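Local atomic coordinates of alternansucrase (Leuconostoc mesenteroides, PDB entry 6HVG), a protein that belongs to glycoside hydrolase family 70, pairing a circularly permuted (beta/alpha)8-barrel region with repeats of the choline-binding and cell-wall-binding type. Residues Val821-Tyr826 with Asn1043-Gly1048; Leu677-Thr682 with Tyr746-Ala751; Leu814-Asp819 with Leu881-Phe886; Ala1018-Thr1023 with Asn1037-Ser1042. All coordinates share one frame; numbering follows the deposited sequence.

Contact 1 of 4, residues Val821-Tyr826 with Asn1043-Gly1048; sequences VPRVYY and NVIYEG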
loop_
_atom_site.group_PDB
_atom_site.type_symbol
_atom_site.label_atom_id
_atom_site.label_comp_id
_atom_site.label_asym_id
_atom_site.label_seq_id
_atom_site.Cartn_x
_atom_site.Cartn_y
_atom_site.Cartn_z
ATOM N N VAL A 821 24.468 -15.413 8.199
ATOM C CA VAL A 821 24.488 -14.631 9.416
ATOM C C VAL A 821 23.051 -14.457 9.884
ATOM O O VAL A 821 22.294 -13.693 9.296
ATOM C CB VAL A 821 25.083 -13.241 9.200
ATOM C CG1 VAL A 821 24.979 -12.430 10.494
ATOM C CG2 VAL A 821 26.524 -13.306 8.695
ATOM N N PRO A 822 22.634 -15.186 10.921
ATOM C CA PRO A 822 21.236 -15.019 11.342
ATOM C C PRO A 822 20.964 -13.658 11.970
ATOM O O PRO A 822 21.863 -13.063 12.543
ATOM C CB PRO A 822 21.037 -16.133 12.361
ATOM C CG PRO A 822 22.404 -16.417 12.865
ATOM C CD PRO A 822 23.323 -16.221 11.697
ATOM N N ARG A 823 19.742 -13.161 11.811
ATOM C CA ARG A 823 19.307 -11.958 12.493
ATOM C C ARG A 823 18.111 -12.232 13.393
ATOM O O ARG A 823 17.158 -12.910 12.996
ATOM C CB ARG A 823 18.954 -10.857 11.514
ATOM C CG ARG A 823 18.751 -9.527 12.224
ATOM C CD ARG A 823 18.558 -8.381 11.248
ATOM N NE ARG A 823 17.313 -8.526 10.523
ATOM C CZ ARG A 823 16.860 -7.661 9.634
ATOM N NH1 ARG A 823 17.551 -6.562 9.371
ATOM N NH2 ARG A 823 15.710 -7.914 9.014
ATOM N N VAL A 824 18.190 -11.693 14.607
ATOM C CA VAL A 824 17.168 -11.881 15.611
ATOM C C VAL A 824 16.378 -10.588 15.841
ATOM O O VAL A 824 16.956 -9.495 16.008
ATOM C CB VAL A 824 17.788 -12.319 16.947
ATOM C CG1 VAL A 824 16.702 -12.515 17.990
ATOM C CG2 VAL A 824 18.590 -13.598 16.770
ATOM N N TYR A 825 15.057 -10.722 15.856
ATOM C CA TYR A 825 14.162 -9.565 15.934
ATOM C C TYR A 825 13.799 -9.285 17.384
ATOM O O TYR A 825 13.250 -10.136 18.073
ATOM C CB TYR A 825 12.891 -9.829 15.075
ATOM C CG TYR A 825 11.823 -8.749 15.138
ATOM C CD1 TYR A 825 12.153 -7.407 15.044
ATOM C CD2 TYR A 825 10.474 -9.069 15.305
ATOM C CE1 TYR A 825 11.173 -6.423 15.111
ATOM C CE2 TYR A 825 9.492 -8.092 15.357
ATOM C CZ TYR A 825 9.847 -6.775 15.265
ATOM O OH TYR A 825 8.884 -5.805 15.343
ATOM N N TYR A 826 14.083 -8.066 17.818
ATOM C CA TYR A 826 13.677 -7.561 19.133
ATOM C C TYR A 826 12.300 -8.023 19.557
ATOM O O TYR A 826 12.107 -8.429 20.688
ATOM C CB TYR A 826 13.697 -6.020 19.101
ATOM C CG TYR A 826 12.998 -5.355 20.261
ATOM C CD1 TYR A 826 13.669 -5.086 21.457
ATOM C CD2 TYR A 826 11.680 -4.999 20.172
ATOM C CE1 TYR A 826 13.038 -4.436 22.502
ATOM C CE2 TYR A 826 11.037 -4.361 21.211
ATOM C CZ TYR A 826 11.723 -4.082 22.375
ATOM O OH TYR A 826 11.057 -3.452 23.397
ATOM N N ASN A 1043 28.898 -14.896 13.371
ATOM C CA ASN A 1043 28.217 -13.654 13.710
ATOM C C ASN A 1043 26.730 -13.813 13.889
ATOM O O ASN A 1043 26.129 -14.718 13.356
ATOM C CB ASN A 1043 28.466 -12.616 12.640
ATOM C CG ASN A 1043 29.888 -12.139 12.639
ATOM O OD1 ASN A 1043 30.256 -11.280 13.441
ATOM N ND2 ASN A 1043 30.710 -12.710 11.758
ATOM N N VAL A 1044 26.151 -12.933 14.693
ATOM C CA VAL A 1044 24.702 -12.832 14.851
ATOM C C VAL A 1044 24.340 -11.354 14.933
ATOM O O VAL A 1044 24.918 -10.612 15.745
ATOM C CB VAL A 1044 24.223 -13.515 16.131
ATOM C CG1 VAL A 1044 22.720 -13.359 16.264
ATOM C CG2 VAL A 1044 24.618 -14.975 16.137
ATOM N N ILE A 1045 23.387 -10.930 14.111
ATOM C CA ILE A 1045 22.891 -9.558 14.161
ATOM C C ILE A 1045 21.635 -9.519 15.000
ATOM O O ILE A 1045 20.807 -10.413 14.909
ATOM C CB ILE A 1045 22.540 -9.027 12.766
ATOM C CG1 ILE A 1045 23.742 -9.129 11.833
ATOM C CG2 ILE A 1045 22.104 -7.577 12.844
ATOM C CD1 ILE A 1045 23.399 -8.923 10.387
ATOM N N TYR A 1046 21.500 -8.495 15.814
ATOM C CA TYR A 1046 20.292 -8.302 16.578
ATOM C C TYR A 1046 19.651 -7.041 16.070
ATOM O O TYR A 1046 20.240 -5.959 16.152
ATOM C CB TYR A 1046 20.616 -8.170 18.051
ATOM C CG TYR A 1046 19.451 -7.932 18.969
ATOM C CD1 TYR A 1046 18.504 -8.913 19.187
ATOM C CD2 TYR A 1046 19.317 -6.738 19.649
ATOM C CE1 TYR A 1046 17.441 -8.709 20.048
ATOM C CE2 TYR A 1046 18.263 -6.529 20.521
ATOM C CZ TYR A 1046 17.325 -7.517 20.712
ATOM O OH TYR A 1046 16.284 -7.294 21.578
ATOM N N GLU A 1047 18.457 -7.193 15.510
ATOM C CA GLU A 1047 17.678 -6.053 15.077
ATOM C C GLU A 1047 16.909 -5.612 16.285
ATOM O O GLU A 1047 15.901 -6.236 16.642
ATOM C CB GLU A 1047 16.746 -6.511 13.993
ATOM C CG GLU A 1047 15.954 -5.386 13.368
ATOM C CD GLU A 1047 14.853 -5.926 12.479
ATOM O OE1 GLU A 1047 14.388 -7.044 12.752
ATOM O OE2 GLU A 1047 14.475 -5.255 11.508
ATOM N N GLY A 1048 17.380 -4.552 16.934
ATOM C CA GLY A 1048 16.965 -4.246 18.315
ATOM C C GLY A 1048 16.008 -3.068 18.491
ATOM O O GLY A 1048 16.323 -2.141 19.204
HETATM O O HOH W 1 15.271 -9.782 11.796
#
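Val824 in strand 821-825 is held through both its peptide N and O by strand 1045-1047. Val824 N donates to Ile1045 O (2.9 Å), and Val824 O accepts from Glu1047 N (2.8 Å). Ile1045 N to Pro822 O (3.1 Å) and Tyr826 N to Glu1047 O extend the ladder, giving a regular parallel pair whose axes approach to 4.6 Å at 26°. These are adjacent strands of the parallel barrel of this family. Packing is close along the ladder and on the face bearing Val824 and Tyr1046, where Val824 CB meets Tyr1046 CD1 at 4.1 Å. With CG anti to its backbone N (chi1 179°), Tyr1046 lies along the partner chain, and its OH comes to the edge of the Tyr826 ring. At the strand start, Val821 CG1 meets Ile1045 CG1 at 3.8 Å, the two side chains crossing at about a right angle. On the face of Arg823 and Glu1047 the aliphatic parts also pack closely, Arg823 CD to Glu1047 CB at 3.8 Å, and the looseness is confined to the charged ends. Guanidinium and carboxylate stack with planes 14° apart, but the salt bridge from Arg823 NH2 to Glu1047 OE2 is long (3.8 Å) and purely electrostatic. A water links Arg823 NE to Glu1047 OE1. Each charged end has a further partner: Glu1083 for Arg823 and His752 for Glu1047. Arg823 and Ile1045 also touch Ile657 of strand 657-658, as side chains inside a barrel do. Strands 745-747 and 1081-1083 flank the pair, Arg854 of helix 844-857 packs on Pro822 and Val1044, and Phe1074 of helix 1063-1075 stacks on Tyr1046.

Contact 2 of 4, residues Leu677-Thr682 with Tyr746-Ala751; sequences LTMDYT and YSFVRA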
loop_
_atom_site.group_PDB
_atom_site.type_symbol
_atom_site.label_atom_id
_atom_site.label_comp_id
_atom_site.label_asym_id
_atom_site.label_seq_id
_atom_site.Cartn_x
_atom_site.Cartn_y
_atom_site.Cartn_z
ATOM N N LEU A 677 25.839 -7.575 2.768
ATOM C CA LEU A 677 25.189 -8.877 2.731
ATOM C C LEU A 677 23.767 -8.800 2.196
ATOM O O LEU A 677 22.970 -8.007 2.674
ATOM C CB LEU A 677 25.159 -9.513 4.120
ATOM C CG LEU A 677 26.508 -9.845 4.741
ATOM C CD1 LEU A 677 26.254 -10.354 6.151
ATOM C CD2 LEU A 677 27.277 -10.859 3.909
ATOM N N THR A 678 23.456 -9.637 1.209
ATOM C CA THR A 678 22.063 -9.809 0.782
ATOM C C THR A 678 21.239 -10.500 1.856
ATOM O O THR A 678 21.759 -11.299 2.625
ATOM C CB THR A 678 21.934 -10.650 -0.504
ATOM O OG1 THR A 678 20.555 -10.734 -0.875
ATOM C CG2 THR A 678 22.477 -12.072 -0.296
ATOM N N MET A 679 19.945 -10.212 1.880
ATOM C CA MET A 679 19.017 -11.030 2.646
ATOM C C MET A 679 18.802 -12.322 1.886
ATOM O O MET A 679 19.103 -12.419 0.687
ATOM C CB MET A 679 17.681 -10.326 2.847
ATOM C CG MET A 679 16.642 -10.599 1.757
ATOM S SD MET A 679 15.208 -9.533 1.734
ATOM C CE MET A 679 14.800 -9.265 3.425
ATOM N N ASP A 680 18.248 -13.308 2.586
ATOM C CA ASP A 680 17.901 -14.588 1.985
ATOM C C ASP A 680 16.425 -14.833 2.220
ATOM O O ASP A 680 16.034 -15.548 3.140
ATOM C CB ASP A 680 18.754 -15.706 2.582
ATOM C CG ASP A 680 18.440 -17.067 1.982
ATOM O OD1 ASP A 680 17.724 -17.123 0.952
ATOM O OD2 ASP A 680 18.910 -18.086 2.551
ATOM N N TYR A 681 15.602 -14.218 1.368
ATOM C CA TYR A 681 14.159 -14.333 1.492
ATOM C C TYR A 681 13.676 -15.762 1.210
ATOM O O TYR A 681 12.612 -16.136 1.673
ATOM C CB TYR A 681 13.441 -13.339 0.569
ATOM C CG TYR A 681 11.962 -13.241 0.865
ATOM C CD1 TYR A 681 11.520 -12.916 2.146
ATOM C CD2 TYR A 681 11.001 -13.515 -0.112
ATOM C CE1 TYR A 681 10.167 -12.845 2.446
ATOM C CE2 TYR A 681 9.640 -13.463 0.185
ATOM C CZ TYR A 681 9.231 -13.124 1.466
ATOM O OH TYR A 681 7.896 -13.045 1.796
ATOM N N THR A 682 14.461 -16.561 0.489
ATOM C CA THR A 682 14.035 -17.913 0.146
ATOM C C THR A 682 13.787 -18.732 1.410
ATOM O O THR A 682 12.799 -19.469 1.487
ATOM C CB THR A 682 15.046 -18.652 -0.766
ATOM O OG1 THR A 682 16.283 -18.825 -0.078
ATOM C CG2 THR A 682 15.303 -17.879 -2.065
ATOM N N TYR A 746 22.510 -12.712 5.177
ATOM C CA TYR A 746 21.827 -12.714 6.478
ATOM C C TYR A 746 20.418 -13.237 6.309
ATOM O O TYR A 746 19.875 -13.183 5.221
ATOM C CB TYR A 746 21.813 -11.331 7.118
ATOM C CG TYR A 746 20.823 -10.332 6.568
ATOM C CD1 TYR A 746 21.088 -9.610 5.413
ATOM C CD2 TYR A 746 19.631 -10.083 7.228
ATOM C CE1 TYR A 746 20.175 -8.678 4.914
ATOM C CE2 TYR A 746 18.719 -9.157 6.753
ATOM C CZ TYR A 746 18.996 -8.444 5.598
ATOM O OH TYR A 746 18.085 -7.510 5.130
ATOM N N SER A 747 19.840 -13.788 7.369
ATOM C CA SER A 747 18.498 -14.376 7.286
ATOM C C SER A 747 17.736 -14.122 8.545
ATOM O O SER A 747 18.332 -13.965 9.604
ATOM C CB SER A 747 18.570 -15.899 7.017
ATOM O OG SER A 747 19.437 -16.560 7.912
ATOM N N PHE A 748 16.415 -14.103 8.437
ATOM C CA PHE A 748 15.572 -13.839 9.596
ATOM C C PHE A 748 14.238 -14.530 9.494
ATOM O O PHE A 748 13.852 -14.967 8.433
ATOM C CB PHE A 748 15.353 -12.335 9.760
ATOM C CG PHE A 748 14.776 -11.669 8.547
ATOM C CD1 PHE A 748 15.604 -11.148 7.557
ATOM C CD2 PHE A 748 13.416 -11.547 8.398
ATOM C CE1 PHE A 748 15.091 -10.537 6.434
ATOM C CE2 PHE A 748 12.890 -10.928 7.280
ATOM C CZ PHE A 748 13.727 -10.427 6.297
ATOM N N VAL A 749 13.551 -14.620 10.630
ATOM C CA VAL A 749 12.185 -15.137 10.699
ATOM C C VAL A 749 11.197 -13.983 10.645
ATOM O O VAL A 749 10.201 -14.052 9.942
ATOM C CB VAL A 749 11.960 -15.936 11.984
ATOM C CG1 VAL A 749 10.538 -16.468 12.043
ATOM C CG2 VAL A 749 12.962 -17.093 12.057
ATOM N N ARG A 750 11.479 -12.919 11.387
ATOM C CA ARG A 750 10.646 -11.712 11.368
ATOM C C ARG A 750 11.523 -10.487 11.389
ATOM O O ARG A 750 12.705 -10.571 11.691
ATOM C CB ARG A 750 9.676 -11.665 12.574
ATOM C CG ARG A 750 8.657 -12.786 12.570
ATOM C CD ARG A 750 7.355 -12.389 13.236
ATOM N NE ARG A 750 7.551 -12.078 14.648
ATOM C CZ ARG A 750 7.184 -10.959 15.253
ATOM N NH1 ARG A 750 6.573 -9.981 14.605
ATOM N NH2 ARG A 750 7.441 -10.821 16.539
ATOM N N ALA A 751 10.930 -9.342 11.071
ATOM C CA ALA A 751 11.646 -8.081 11.082
ATOM C C ALA A 751 10.746 -6.952 11.546
ATOM O O ALA A 751 9.540 -7.128 11.671
ATOM C CB ALA A 751 12.208 -7.804 9.698
HETATM O O HOH W 2 16.119 -13.536 5.177
#
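Tyr746 and Thr678 make the main backbone hydrogen bond of this contact, Tyr746 N to Thr678 O at 3.0 Å with an N-H...O angle of 157°. The next one, Asp680 N to Tyr746 O (3.1 Å), is weak and bent, so the parallel pairing of Met679 with Tyr746 is loose. A water between Asp680 O and Phe748 N adds a bridge, weak at both ends. Packing is dominated by the Tyr746 ring. Its CG sits between the backbone N and the carbonyl carbon (chi1 77°), which turns the ring back under the neighbouring chain. Met679 CA lies over one ring face in a CH-pi contact, 3.9 Å from the Tyr746 centroid, and Met679 CB touches Tyr746 CZ at 3.6 Å. Leu677 O approaches the same ring at its edge. Beyond the ring, the bent chain of Met679 brings its CE to the edge of the Phe748 ring, in the ring plane. Strand 678-679 is a short barrel strand beside 745-747, and backbone bonds of Leu677 to Ser656 and Leu658 join it to the region of strand 657-658 on its other flank. The hydroxyl of Tyr746 is hydrogen-bonded to Leu658 O, and the OG1 of Thr678 to Asp660. Asp680 is the N-cap of helix 681-692, Asp680 OD1 accepting weakly from Thr682 N at 3.3 Å.

Contact 3 of 4, residues Leu814-Asp819 with Leu881-Phe886; sequences LLTNKD and LTSVRF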
loop_
_atom_site.group_PDB
_atom_site.type_symbol
_atom_site.label_atom_id
_atom_site.label_comp_id
_atom_site.label_asym_id
_atom_site.label_seq_id
_atom_site.Cartn_x
_atom_site.Cartn_y
_atom_site.Cartn_z
ATOM N N LEU A 814 16.844 -21.356 12.133
ATOM C CA LEU A 814 17.597 -20.158 11.779
ATOM C C LEU A 814 18.972 -20.160 12.411
ATOM O O LEU A 814 19.964 -19.825 11.760
ATOM C CB LEU A 814 16.865 -18.892 12.228
ATOM C CG LEU A 814 17.500 -17.594 11.756
ATOM C CD1 LEU A 814 17.255 -17.400 10.268
ATOM C CD2 LEU A 814 16.950 -16.414 12.541
ATOM N N LEU A 815 19.015 -20.551 13.678
ATOM C CA LEU A 815 20.219 -20.419 14.501
ATOM C C LEU A 815 21.199 -21.579 14.396
ATOM O O LEU A 815 22.294 -21.484 14.927
ATOM C CB LEU A 815 19.829 -20.211 15.966
ATOM C CG LEU A 815 19.045 -18.919 16.244
ATOM C CD1 LEU A 815 18.534 -18.904 17.666
ATOM C CD2 LEU A 815 19.863 -17.666 15.978
ATOM N N THR A 816 20.814 -22.660 13.714
ATOM C CA THR A 816 21.712 -23.803 13.452
ATOM C C THR A 816 22.137 -23.936 11.981
ATOM O O THR A 816 22.981 -24.763 11.657
ATOM C CB THR A 816 21.059 -25.135 13.884
ATOM O OG1 THR A 816 19.784 -25.311 13.235
ATOM C CG2 THR A 816 20.858 -25.155 15.374
ATOM N N ASN A 817 21.559 -23.141 11.082
ATOM C CA ASN A 817 21.926 -23.211 9.661
ATOM C C ASN A 817 23.359 -22.751 9.384
ATOM O O ASN A 817 23.787 -21.665 9.823
ATOM C CB ASN A 817 20.962 -22.367 8.806
ATOM C CG ASN A 817 19.709 -23.131 8.366
ATOM O OD1 ASN A 817 19.622 -24.340 8.494
ATOM N ND2 ASN A 817 18.724 -22.395 7.838
ATOM N N LYS A 818 24.069 -23.566 8.614
ATOM C CA LYS A 818 25.365 -23.201 8.080
ATOM C C LYS A 818 25.224 -22.179 6.928
ATOM O O LYS A 818 24.191 -22.097 6.258
ATOM C CB LYS A 818 26.080 -24.455 7.575
ATOM C CG LYS A 818 27.513 -24.258 7.103
ATOM C CD LYS A 818 28.154 -25.587 6.730
ATOM C CE LYS A 818 29.289 -25.418 5.734
ATOM N NZ LYS A 818 30.398 -24.573 6.246
ATOM N N ASP A 819 26.271 -21.391 6.721
ATOM C CA ASP A 819 26.351 -20.410 5.638
ATOM C C ASP A 819 25.216 -19.377 5.701
ATOM O O ASP A 819 24.453 -19.216 4.752
ATOM C CB ASP A 819 26.395 -21.111 4.265
ATOM C CG ASP A 819 27.731 -21.774 3.976
ATOM O OD1 ASP A 819 28.787 -21.182 4.311
ATOM O OD2 ASP A 819 27.738 -22.887 3.383
ATOM N N LEU A 881 11.468 -32.907 10.075
ATOM C CA LEU A 881 12.753 -32.465 9.515
ATOM C C LEU A 881 13.891 -32.688 10.507
ATOM O O LEU A 881 13.759 -32.368 11.675
ATOM C CB LEU A 881 12.684 -30.987 9.112
ATOM C CG LEU A 881 13.966 -30.325 8.579
ATOM C CD1 LEU A 881 13.682 -29.458 7.364
ATOM C CD2 LEU A 881 14.627 -29.480 9.644
ATOM N N THR A 882 14.995 -33.239 10.020
ATOM C CA THR A 882 16.148 -33.492 10.850
ATOM C C THR A 882 17.365 -32.733 10.342
ATOM O O THR A 882 17.835 -32.968 9.236
ATOM C CB THR A 882 16.453 -34.999 10.945
ATOM O OG1 THR A 882 16.569 -35.571 9.641
ATOM C CG2 THR A 882 15.349 -35.697 11.705
ATOM N N SER A 883 17.850 -31.811 11.169
ATOM C CA SER A 883 18.994 -30.945 10.837
ATOM C C SER A 883 20.083 -31.150 11.864
ATOM O O SER A 883 19.819 -31.085 13.067
ATOM C CB SER A 883 18.591 -29.460 10.800
ATOM O OG SER A 883 19.659 -28.629 10.374
ATOM N N VAL A 884 21.302 -31.377 11.378
ATOM C CA VAL A 884 22.450 -31.718 12.206
ATOM C C VAL A 884 23.631 -30.831 11.866
ATOM O O VAL A 884 23.802 -30.486 10.717
ATOM C CB VAL A 884 22.900 -33.186 11.977
ATOM C CG1 VAL A 884 24.199 -33.482 12.714
ATOM C CG2 VAL A 884 21.793 -34.153 12.397
ATOM N N ARG A 885 24.420 -30.456 12.869
ATOM C CA ARG A 885 25.746 -29.877 12.676
ATOM C C ARG A 885 26.751 -30.787 13.412
ATOM O O ARG A 885 26.487 -31.218 14.523
ATOM C CB ARG A 885 25.823 -28.431 13.214
ATOM C CG ARG A 885 25.096 -27.346 12.390
ATOM C CD ARG A 885 25.655 -27.098 10.957
ATOM N NE ARG A 885 26.807 -26.195 10.901
ATOM C CZ ARG A 885 26.742 -24.880 11.115
ATOM N NH1 ARG A 885 25.594 -24.268 11.386
ATOM N NH2 ARG A 885 27.849 -24.155 11.059
ATOM N N PHE A 886 27.926 -31.022 12.825
ATOM C CA PHE A 886 28.876 -32.022 13.325
ATOM C C PHE A 886 29.957 -31.609 14.356
ATOM O O PHE A 886 30.356 -32.444 15.159
ATOM C CB PHE A 886 29.577 -32.673 12.141
ATOM C CG PHE A 886 28.646 -33.282 11.148
ATOM C CD1 PHE A 886 27.838 -34.355 11.497
ATOM C CD2 PHE A 886 28.562 -32.773 9.863
ATOM C CE1 PHE A 886 26.969 -34.925 10.578
ATOM C CE2 PHE A 886 27.699 -33.340 8.936
ATOM C CZ PHE A 886 26.897 -34.424 9.296
#
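Arg885 reaching the chain at Thr816 and Lys818 makes this a buried contact of one arginine side chain with the backbone of Thr816 and the side-chain root of Lys818, between two parts of the fold. The loop 815-819 joins barrel helix 807-814 to barrel strand 821-825, whereas strand 881-885 belongs to the antiparallel sheet packed against the barrel. The backbones stay well apart, Thr816 CA and Arg885 CA being 7.3 Å from each other, and Arg885 spans the gap. Its chain is bent at chi2 (-64°) and chi3 (-83°), which curls the guanidinium back against the loop. Lys818 CB sits over the centre of one guanidinium face, 3.6 Å from Arg885 CZ, and the two side chains cross at about a right angle, so the aliphatic root of the lysine, not its ammonium, meets the arginine. The like-charged ends, Lys818 NZ and Arg885 NH2, remain 5.5 Å apart. Arg885 NE is held by Gly860 O, which helps to fix the plane of the group. Gln862 of the adjacent strand 862-866 ties both sides together: its OE1 takes the N-H of Lys818, and its NE2 bonds to Asn817 OD1 and Ser883 OG. Thr816 turns its OG1 to Ala812 O of the preceding helix, and its side chain packs on Ile910 and Val912 of strand 910-915. The direct bond of the contact is Arg885 NH1 to Thr816 O, 2.7 Å long; the oxygen lies in the guanidinium plane, but the nitrogen stands 55° out of the plane of the Thr816 carbonyl.

Contact 4 of 4, residues Ala1018-Thr1023 with Asn1037-Ser1042; sequences ARTVAT and NAALDS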
loop_
_atom_site.group_PDB
_atom_site.type_symbol
_atom_site.label_atom_id
_atom_site.label_comp_id
_atom_site.label_asym_id
_atom_site.label_seq_id
_atom_site.Cartn_x
_atom_site.Cartn_y
_atom_site.Cartn_z
ATOM N N ALA A 1018 32.570 -22.484 20.056
ATOM C CA ALA A 1018 32.759 -23.206 18.786
ATOM C C ALA A 1018 32.974 -22.299 17.573
ATOM O O ALA A 1018 33.118 -22.773 16.451
ATOM C CB ALA A 1018 31.548 -24.081 18.529
ATOM N N ARG A 1019 32.966 -20.997 17.813
ATOM C CA ARG A 1019 33.059 -19.977 16.771
ATOM C C ARG A 1019 34.449 -19.899 16.151
ATOM O O ARG A 1019 35.433 -20.245 16.782
ATOM C CB ARG A 1019 32.650 -18.622 17.375
ATOM C CG ARG A 1019 31.184 -18.609 17.799
ATOM C CD ARG A 1019 30.733 -17.275 18.366
ATOM N NE ARG A 1019 31.356 -17.002 19.645
ATOM C CZ ARG A 1019 31.182 -15.900 20.356
ATOM N NH1 ARG A 1019 30.391 -14.919 19.939
ATOM N NH2 ARG A 1019 31.818 -15.788 21.506
ATOM N N THR A 1020 34.511 -19.429 14.913
ATOM C CA THR A 1020 35.766 -19.229 14.224
ATOM C C THR A 1020 36.112 -17.721 14.159
ATOM O O THR A 1020 35.307 -16.904 13.719
ATOM C CB THR A 1020 35.685 -19.847 12.818
ATOM O OG1 THR A 1020 35.323 -21.233 12.921
ATOM C CG2 THR A 1020 37.005 -19.732 12.089
ATOM N N VAL A 1021 37.300 -17.350 14.628
ATOM C CA VAL A 1021 37.774 -15.985 14.471
ATOM C C VAL A 1021 38.142 -15.731 13.001
ATOM O O VAL A 1021 38.615 -16.619 12.298
ATOM C CB VAL A 1021 38.963 -15.709 15.415
ATOM C CG1 VAL A 1021 39.616 -14.358 15.128
ATOM C CG2 VAL A 1021 38.485 -15.758 16.868
ATOM N N ALA A 1022 37.879 -14.521 12.530
ATOM C CA ALA A 1022 38.165 -14.157 11.154
ATOM C C ALA A 1022 39.655 -13.898 10.963
ATOM O O ALA A 1022 40.290 -13.254 11.796
ATOM C CB ALA A 1022 37.374 -12.922 10.773
ATOM N N THR A 1023 40.191 -14.366 9.843
ATOM C CA THR A 1023 41.629 -14.352 9.582
ATOM C C THR A 1023 42.105 -13.085 8.864
ATOM O O THR A 1023 41.474 -12.615 7.912
ATOM C CB THR A 1023 42.030 -15.570 8.719
ATOM O OG1 THR A 1023 41.260 -15.591 7.507
ATOM C CG2 THR A 1023 41.792 -16.854 9.489
ATOM N N ASN A 1037 31.579 -18.396 5.215
ATOM C CA ASN A 1037 32.431 -19.403 5.802
ATOM C C ASN A 1037 32.180 -19.475 7.296
ATOM O O ASN A 1037 31.313 -18.780 7.800
ATOM C CB ASN A 1037 33.897 -19.119 5.477
ATOM C CG ASN A 1037 34.349 -17.736 5.904
ATOM O OD1 ASN A 1037 34.003 -17.253 6.982
ATOM N ND2 ASN A 1037 35.173 -17.121 5.087
ATOM N N ALA A 1038 32.935 -20.311 8.001
ATOM C CA ALA A 1038 32.715 -20.523 9.433
ATOM C C ALA A 1038 32.881 -19.258 10.241
ATOM O O ALA A 1038 32.178 -19.066 11.235
ATOM C CB ALA A 1038 33.644 -21.597 9.950
ATOM N N ALA A 1039 33.777 -18.374 9.802
ATOM C CA ALA A 1039 33.982 -17.100 10.501
ATOM C C ALA A 1039 32.783 -16.183 10.371
ATOM O O ALA A 1039 32.291 -15.672 11.357
ATOM C CB ALA A 1039 35.247 -16.407 10.009
ATOM N N LEU A 1040 32.303 -15.973 9.151
ATOM C CA LEU A 1040 31.122 -15.135 8.940
ATOM C C LEU A 1040 29.931 -15.746 9.664
ATOM O O LEU A 1040 29.167 -15.023 10.282
ATOM C CB LEU A 1040 30.821 -14.981 7.454
ATOM C CG LEU A 1040 29.815 -13.909 7.050
ATOM C CD1 LEU A 1040 30.212 -12.551 7.564
ATOM C CD2 LEU A 1040 29.681 -13.831 5.537
ATOM N N ASP A 1041 29.813 -17.084 9.649
ATOM C CA ASP A 1041 28.723 -17.791 10.318
ATOM C C ASP A 1041 28.739 -17.615 11.833
ATOM O O ASP A 1041 27.719 -17.809 12.496
ATOM C CB ASP A 1041 28.754 -19.282 10.001
ATOM C CG ASP A 1041 28.460 -19.596 8.537
ATOM O OD1 ASP A 1041 28.151 -18.667 7.746
ATOM O OD2 ASP A 1041 28.564 -20.796 8.173
ATOM N N SER A 1042 29.891 -17.247 12.390
ATOM C CA SER A 1042 30.014 -17.024 13.831
ATOM C C SER A 1042 29.390 -15.716 14.304
ATOM O O SER A 1042 29.367 -15.451 15.504
ATOM C CB SER A 1042 31.481 -17.076 14.244
ATOM O OG SER A 1042 32.081 -18.286 13.788
HETATM O O HOH W 3 27.982 -15.416 17.829
#
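Ser1042 OG is gripped from two sides: it accepts the N-H of Thr1020 at 2.9 Å, in a nearly straight bond (163°), and donates to Ala1038 O at 2.7 Å. The hydroxyl lies anti to its own carbonyl carbon and beside its backbone N (chi1 -53°), which points it at the loop while it also closes back on the turn of 1038-1041. This short, weakly bonded helix begins at Asn1037, an N-cap whose OD1 accepts from Leu1040 N at 3.0 Å. Around the polar centre the packing is made of small groups. Thr1020 OG1 rests against Ala1038 CB at 3.4 Å, the CA-H of Ala1039 faces Thr1020 O, and Ala1022 CB meets Ala1039 CB at 4.2 Å. Alongside, the CB of Arg1019 lies against Ser1042 OG at 3.6 Å. Farther out, a water accepts from Arg1019 NH1 and donates to Ser1042 O, while the arginine makes its salt bridge with neighbouring Asp1017. The loop 1018-1023 thus lies across the helical turn that leads to barrel strand 1045-1047, at the protein surface; Lys888 holds the loop through Arg1019 O. Beside methyl contacts and a water bridge, the only direct hydrogen bond between the two segments is accepted by a hydroxyl whose own proton is committed to Ala1038 O, which leaves that oxygen to act as acceptor toward Thr1020 N.

Contacts 1 and 2 share the parallel barrel sheet, their centres 10 Å apart; strands 821-825 and 745-747 are neighbours, with Arg823 N 2.7 Å from Ser747 O. Contact 3 lies about 17 Å from contact 1, centre to centre, on the loop that feeds strand 821-825, and Leu814 packs on both Pro822 and Ser747. Contact 4 is nested within the chain loop closed by contact 1, and its helix 1038-1041 runs on into strand 1045-1047. Contacts 3 and 4, with centres about 15 Å apart, meet where Asp819 N lies 2.8 Å from Asp1041 OD2. The calcium ion is bound by other residues: Glu575, Asp581, Asn625 and Asp1159.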